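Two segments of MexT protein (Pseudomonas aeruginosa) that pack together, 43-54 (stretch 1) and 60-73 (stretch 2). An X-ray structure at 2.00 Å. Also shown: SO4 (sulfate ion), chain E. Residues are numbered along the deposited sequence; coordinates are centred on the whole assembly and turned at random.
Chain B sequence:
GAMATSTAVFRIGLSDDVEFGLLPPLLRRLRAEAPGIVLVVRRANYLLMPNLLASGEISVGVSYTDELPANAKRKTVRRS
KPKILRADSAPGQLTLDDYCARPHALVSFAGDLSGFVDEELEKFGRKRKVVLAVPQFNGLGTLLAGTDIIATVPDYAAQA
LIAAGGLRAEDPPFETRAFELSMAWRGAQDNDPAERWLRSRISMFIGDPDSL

Stretch 1, residues 43-54: RANYLLMPNLLA
Stretch 2, residues 60-73: VGVSYTDELPANAK

Not one direct hydrogen bond joins these two segments of MexT, although they bury 601 Å² between them; the polar link is a single water, and the rest is shape. The example illustrates a general principle: a helix can be fastened to a neighbouring strand and loop mainly by apolar packing, with a water bridging the backbones.

In stretch 1 an extended lead-in, with Arg-43 to Asn-45 at phi/psi near -71/134, -132/144 and -146/173, gives way to helical angles from Tyr-46, which lead into a regular helix that includes Met-49 to Ala-54 and continues past the segment. Asn-45 (chi1 p, 59°) points away from stretch 2, and its OD1 accepts from Leu-47 N at 2.9 Å and Leu-48 N at 3.0 Å, thereby occupying amides at the beginning of the helical turn. A weak bond from Met-49 N to Asn-45 O, 2.9 Å, follows, then Leu-52 N to Leu-48 O, 2.8 Å, and Ala-54 N to Pro-50 O, 2.9 Å. At the other end, Arg-43 N donates to sulfate O3 at 2.9 Å.

The early part of stretch 2, around Gly-61 and Val-62, is extended (phi/psi -137/147 and -119/106); the chain turns a corner at Ser-63 and loops to a second strand at Ala-72 and Lys-73. Tyr-46 CA and Thr-65 CA lie 4.5 Å apart. Asn-45 CA is 5.9 Å from Ser-63 CA. Pro-50 CA is 5.4 Å from Leu-68 CA, and Leu-53 CA is 7.4 Å from Val-60 CA.

Such closeness at Tyr-46 brings its CB within 3.3 Å of Tyr-64 O. Its N is 3.4 Å from that same Tyr-64 O, but the angle is too poor for a hydrogen bond. Ser-63 OG (chi1 t) instead donates to Tyr-64 O at 3.1 Å, while resting 3.5 Å from Asn-45 CA. The Tyr-46 side chain (chi1 p, 67°; chi2 81°) starts toward stretch 2, but its end leads away, leaving CD1 4.3 Å from Asp-66 CB. Beside it the water donates to Tyr-46 O (3.0 Å) and Glu-67 O (2.8 Å) and accepts from Asp-66 N (2.6 Å), bridging the two backbones where no direct hydrogen bond forms.

Selenomethionine Met-49 fills the centre, with chi1 t, chi2 p and chi3 t. Its CE lies 3.5 Å from Gly-61 CA, a fit that depends on the missing side chain: an ideal CB on Gly-61 would sit 2.4 Å from Met-49 CE. Its SE is 4.2 Å from Ser-63 CB, and its CG meets Leu-68 CD2 at 3.7 Å.

Leu-68 (chi1 m, chi2 t) leaves its backbone sideways, but its end comes nearer the helix, where CD2 also approaches Leu-53 CD1 at 4.3 Å. Leu-53, likewise m and t, continues the apolar patch to Ala-72, CD1 to CB 4.4 Å. Two prolines add rigid surfaces: Pro-50 CB (ring C-gamma endo) packs 3.7 Å from Pro-69 CD (C-gamma exo).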

# COMPACT_ATOMS: atom_id res chain seq x y z
N ARG B 43 3.64 -5.52 -4.37
CA ARG B 43 2.56 -4.63 -4.78
C ARG B 43 2.55 -4.49 -6.30
O ARG B 43 3.60 -4.27 -6.91
CB ARG B 43 2.70 -3.27 -4.11
CG ARG B 43 1.79 -2.18 -4.68
CD ARG B 43 0.32 -2.45 -4.37
NE ARG B 43 0.08 -2.61 -2.94
CZ ARG B 43 -0.06 -1.60 -2.09
NH1 ARG B 43 0.01 -0.35 -2.51
NH2 ARG B 43 -0.28 -1.85 -0.80
N ALA B 44 1.37 -4.60 -6.91
CA ALA B 44 1.23 -4.53 -8.35
C ALA B 44 0.12 -3.58 -8.74
O ALA B 44 -0.90 -3.48 -8.05
CB ALA B 44 0.95 -5.92 -8.95
N ASN B 45 0.33 -2.87 -9.85
CA ASN B 45 -0.69 -2.03 -10.47
C ASN B 45 -0.46 -2.09 -11.98
O ASN B 45 0.53 -2.67 -12.45
CB ASN B 45 -0.66 -0.60 -9.94
CG ASN B 45 0.68 0.09 -10.16
OD1 ASN B 45 1.03 0.46 -11.28
ND2 ASN B 45 1.44 0.28 -9.09
N TYR B 46 -1.38 -1.50 -12.74
CA TYR B 46 -1.29 -1.67 -14.19
C TYR B 46 -0.07 -0.97 -14.80
O TYR B 46 0.28 -1.26 -15.94
CB TYR B 46 -2.57 -1.19 -14.88
CG TYR B 46 -2.86 0.29 -14.81
CD1 TYR B 46 -2.25 1.18 -15.68
CD2 TYR B 46 -3.77 0.79 -13.89
CE1 TYR B 46 -2.51 2.54 -15.62
CE2 TYR B 46 -4.04 2.15 -13.82
CZ TYR B 46 -3.41 3.01 -14.69
OH TYR B 46 -3.68 4.36 -14.63
N LEU B 47 0.58 -0.06 -14.06
CA LEU B 47 1.82 0.54 -14.55
C LEU B 47 3.04 -0.30 -14.23
O LEU B 47 3.92 -0.46 -15.08
CB LEU B 47 1.99 1.95 -13.97
CG LEU B 47 1.07 3.06 -14.49
CD1 LEU B 47 1.48 4.40 -13.91
CD2 LEU B 47 1.08 3.10 -16.01
N LEU B 48 3.12 -0.83 -13.01
CA LEU B 48 4.26 -1.65 -12.60
C LEU B 48 4.20 -3.07 -13.15
O LEU B 48 5.23 -3.76 -13.12
CB LEU B 48 4.35 -1.71 -11.07
CG LEU B 48 4.78 -0.47 -10.29
CD1 LEU B 48 4.91 -0.81 -8.82
CD2 LEU B 48 6.08 0.09 -10.84
N MSE B 49 3.05 -3.50 -13.63
CA MSE B 49 2.83 -4.90 -13.99
C MSE B 49 3.81 -5.44 -15.05
O MSE B 49 4.39 -6.51 -14.85
CB MSE B 49 1.38 -5.11 -14.43
CG MSE B 49 0.98 -6.55 -14.55
SE MSE B 49 1.18 -7.51 -12.86
CE MSE B 49 0.97 -9.31 -13.58
N PRO B 50 3.99 -4.74 -16.18
CA PRO B 50 5.00 -5.22 -17.14
C PRO B 50 6.41 -5.20 -16.58
O PRO B 50 7.20 -6.09 -16.91
CB PRO B 50 4.85 -4.26 -18.33
CG PRO B 50 4.11 -3.09 -17.81
CD PRO B 50 3.24 -3.59 -16.71
N ASN B 51 6.74 -4.23 -15.73
CA ASN B 51 8.06 -4.19 -15.11
C ASN B 51 8.28 -5.39 -14.20
O ASN B 51 9.36 -6.00 -14.21
CB ASN B 51 8.23 -2.90 -14.31
CG ASN B 51 7.94 -1.65 -15.12
OD1 ASN B 51 6.81 -1.44 -15.57
ND2 ASN B 51 8.95 -0.82 -15.30
N LEU B 52 7.27 -5.73 -13.39
CA LEU B 52 7.43 -6.84 -12.45
C LEU B 52 7.63 -8.16 -13.17
O LEU B 52 8.41 -9.01 -12.73
CB LEU B 52 6.21 -6.92 -11.53
CG LEU B 52 6.00 -5.76 -10.54
CD1 LEU B 52 4.65 -5.87 -9.87
CD2 LEU B 52 7.12 -5.74 -9.51
N LEU B 53 6.93 -8.36 -14.29
CA LEU B 53 7.08 -9.60 -15.05
C LEU B 53 8.39 -9.63 -15.81
O LEU B 53 9.15 -10.61 -15.73
CB LEU B 53 5.89 -9.78 -16.00
CG LEU B 53 4.53 -10.11 -15.38
CD1 LEU B 53 3.42 -9.94 -16.40
CD2 LEU B 53 4.52 -11.53 -14.81
N ALA B 54 8.69 -8.57 -16.56
CA ALA B 54 9.87 -8.58 -17.43
C ALA B 54 11.17 -8.63 -16.63
O ALA B 54 12.18 -9.14 -17.14
CB ALA B 54 9.85 -7.36 -18.34
N VAL B 60 3.83 -14.41 -11.37
CA VAL B 60 2.43 -14.25 -11.73
C VAL B 60 1.88 -13.08 -10.93
O VAL B 60 2.33 -12.80 -9.82
CB VAL B 60 1.63 -15.55 -11.48
CG1 VAL B 60 1.68 -15.93 -10.01
CG2 VAL B 60 0.19 -15.41 -11.95
N GLY B 61 0.91 -12.38 -11.50
CA GLY B 61 0.27 -11.28 -10.82
C GLY B 61 -1.23 -11.31 -11.02
O GLY B 61 -1.73 -11.75 -12.06
N VAL B 62 -1.94 -10.86 -10.00
CA VAL B 62 -3.38 -10.64 -10.07
C VAL B 62 -3.61 -9.16 -9.80
O VAL B 62 -3.49 -8.70 -8.66
CB VAL B 62 -4.16 -11.51 -9.07
CG1 VAL B 62 -5.66 -11.33 -9.27
CG2 VAL B 62 -3.76 -12.97 -9.24
N SER B 63 -3.93 -8.42 -10.86
CA SER B 63 -3.92 -6.97 -10.82
C SER B 63 -4.85 -6.45 -11.89
O SER B 63 -5.25 -7.18 -12.81
CB SER B 63 -2.50 -6.43 -11.04
OG SER B 63 -2.44 -5.03 -10.83
N TYR B 64 -5.21 -5.17 -11.77
CA TYR B 64 -5.70 -4.46 -12.94
C TYR B 64 -4.57 -4.36 -13.95
O TYR B 64 -3.42 -4.09 -13.60
CB TYR B 64 -6.20 -3.06 -12.55
CG TYR B 64 -7.27 -3.09 -11.48
CD1 TYR B 64 -8.58 -3.41 -11.80
CD2 TYR B 64 -6.95 -2.82 -10.16
CE1 TYR B 64 -9.56 -3.45 -10.82
CE2 TYR B 64 -7.92 -2.85 -9.18
CZ TYR B 64 -9.22 -3.17 -9.51
OH TYR B 64 -10.19 -3.20 -8.54
N THR B 65 -4.89 -4.63 -15.21
CA THR B 65 -3.87 -4.66 -16.25
C THR B 65 -4.34 -3.86 -17.45
O THR B 65 -5.53 -3.86 -17.79
CB THR B 65 -3.56 -6.10 -16.69
OG1 THR B 65 -4.75 -6.72 -17.18
CG2 THR B 65 -3.00 -6.91 -15.52
N ASP B 66 -3.39 -3.17 -18.09
CA ASP B 66 -3.66 -2.47 -19.33
C ASP B 66 -2.91 -3.21 -20.43
O ASP B 66 -3.47 -4.12 -21.06
CB ASP B 66 -3.29 -0.99 -19.20
CG ASP B 66 -3.64 -0.18 -20.43
OD1 ASP B 66 -4.28 -0.73 -21.35
OD2 ASP B 66 -3.27 1.01 -20.48
N GLU B 67 -1.65 -2.88 -20.69
CA GLU B 67 -0.83 -3.61 -21.64
C GLU B 67 0.20 -4.47 -20.91
O GLU B 67 0.65 -4.12 -19.81
CB GLU B 67 -0.12 -2.67 -22.61
CG GLU B 67 -0.99 -1.55 -23.15
CD GLU B 67 -1.84 -1.99 -24.33
OE1 GLU B 67 -2.65 -1.17 -24.81
OE2 GLU B 67 -1.69 -3.15 -24.77
N LEU B 68 0.56 -5.58 -21.53
CA LEU B 68 1.52 -6.54 -20.99
C LEU B 68 2.58 -6.83 -22.04
O LEU B 68 2.34 -6.65 -23.24
CB LEU B 68 0.82 -7.84 -20.58
CG LEU B 68 -0.21 -7.72 -19.45
CD1 LEU B 68 -1.03 -8.99 -19.34
CD2 LEU B 68 0.47 -7.40 -18.13
N PRO B 69 3.77 -7.26 -21.62
CA PRO B 69 4.80 -7.62 -22.60
C PRO B 69 4.34 -8.74 -23.52
O PRO B 69 3.47 -9.54 -23.18
CB PRO B 69 5.98 -8.06 -21.73
CG PRO B 69 5.76 -7.37 -20.43
CD PRO B 69 4.27 -7.32 -20.24
N ALA B 70 4.95 -8.78 -24.71
CA ALA B 70 4.58 -9.79 -25.70
C ALA B 70 4.86 -11.20 -25.18
O ALA B 70 4.13 -12.14 -25.52
CB ALA B 70 5.33 -9.55 -27.01
N ASN B 71 5.89 -11.36 -24.36
CA ASN B 71 6.25 -12.65 -23.77
C ASN B 71 5.49 -12.90 -22.47
O ASN B 71 6.06 -13.31 -21.46
CB ASN B 71 7.75 -12.71 -23.54
CG ASN B 71 8.26 -14.12 -23.29
OD1 ASN B 71 7.49 -15.08 -23.27
ND2 ASN B 71 9.57 -14.25 -23.09
N ALA B 72 4.18 -12.65 -22.48
CA ALA B 72 3.36 -12.78 -21.28
C ALA B 72 1.99 -13.32 -21.65
O ALA B 72 1.37 -12.86 -22.61
CB ALA B 72 3.22 -11.43 -20.56
N LYS B 73 1.53 -14.31 -20.88
CA LYS B 73 0.18 -14.84 -21.00
C LYS B 73 -0.71 -14.19 -19.95
O LYS B 73 -0.24 -13.76 -18.89
CB LYS B 73 0.17 -16.36 -20.82
CG LYS B 73 0.68 -17.14 -22.03
CD LYS B 73 -0.47 -17.57 -22.94
CE LYS B 73 -0.31 -19.01 -23.40
NZ LYS B 73 0.77 -19.18 -24.41
S SO4 E . 6.61 -3.58 -2.43
O1 SO4 E . 7.99 -3.28 -2.80
O2 SO4 E . 5.76 -2.44 -2.73
O3 SO4 E . 6.16 -4.75 -3.17
O4 SO4 E . 6.55 -3.86 -1.00
O HOH W 1 -0.87 -3.56 -17.47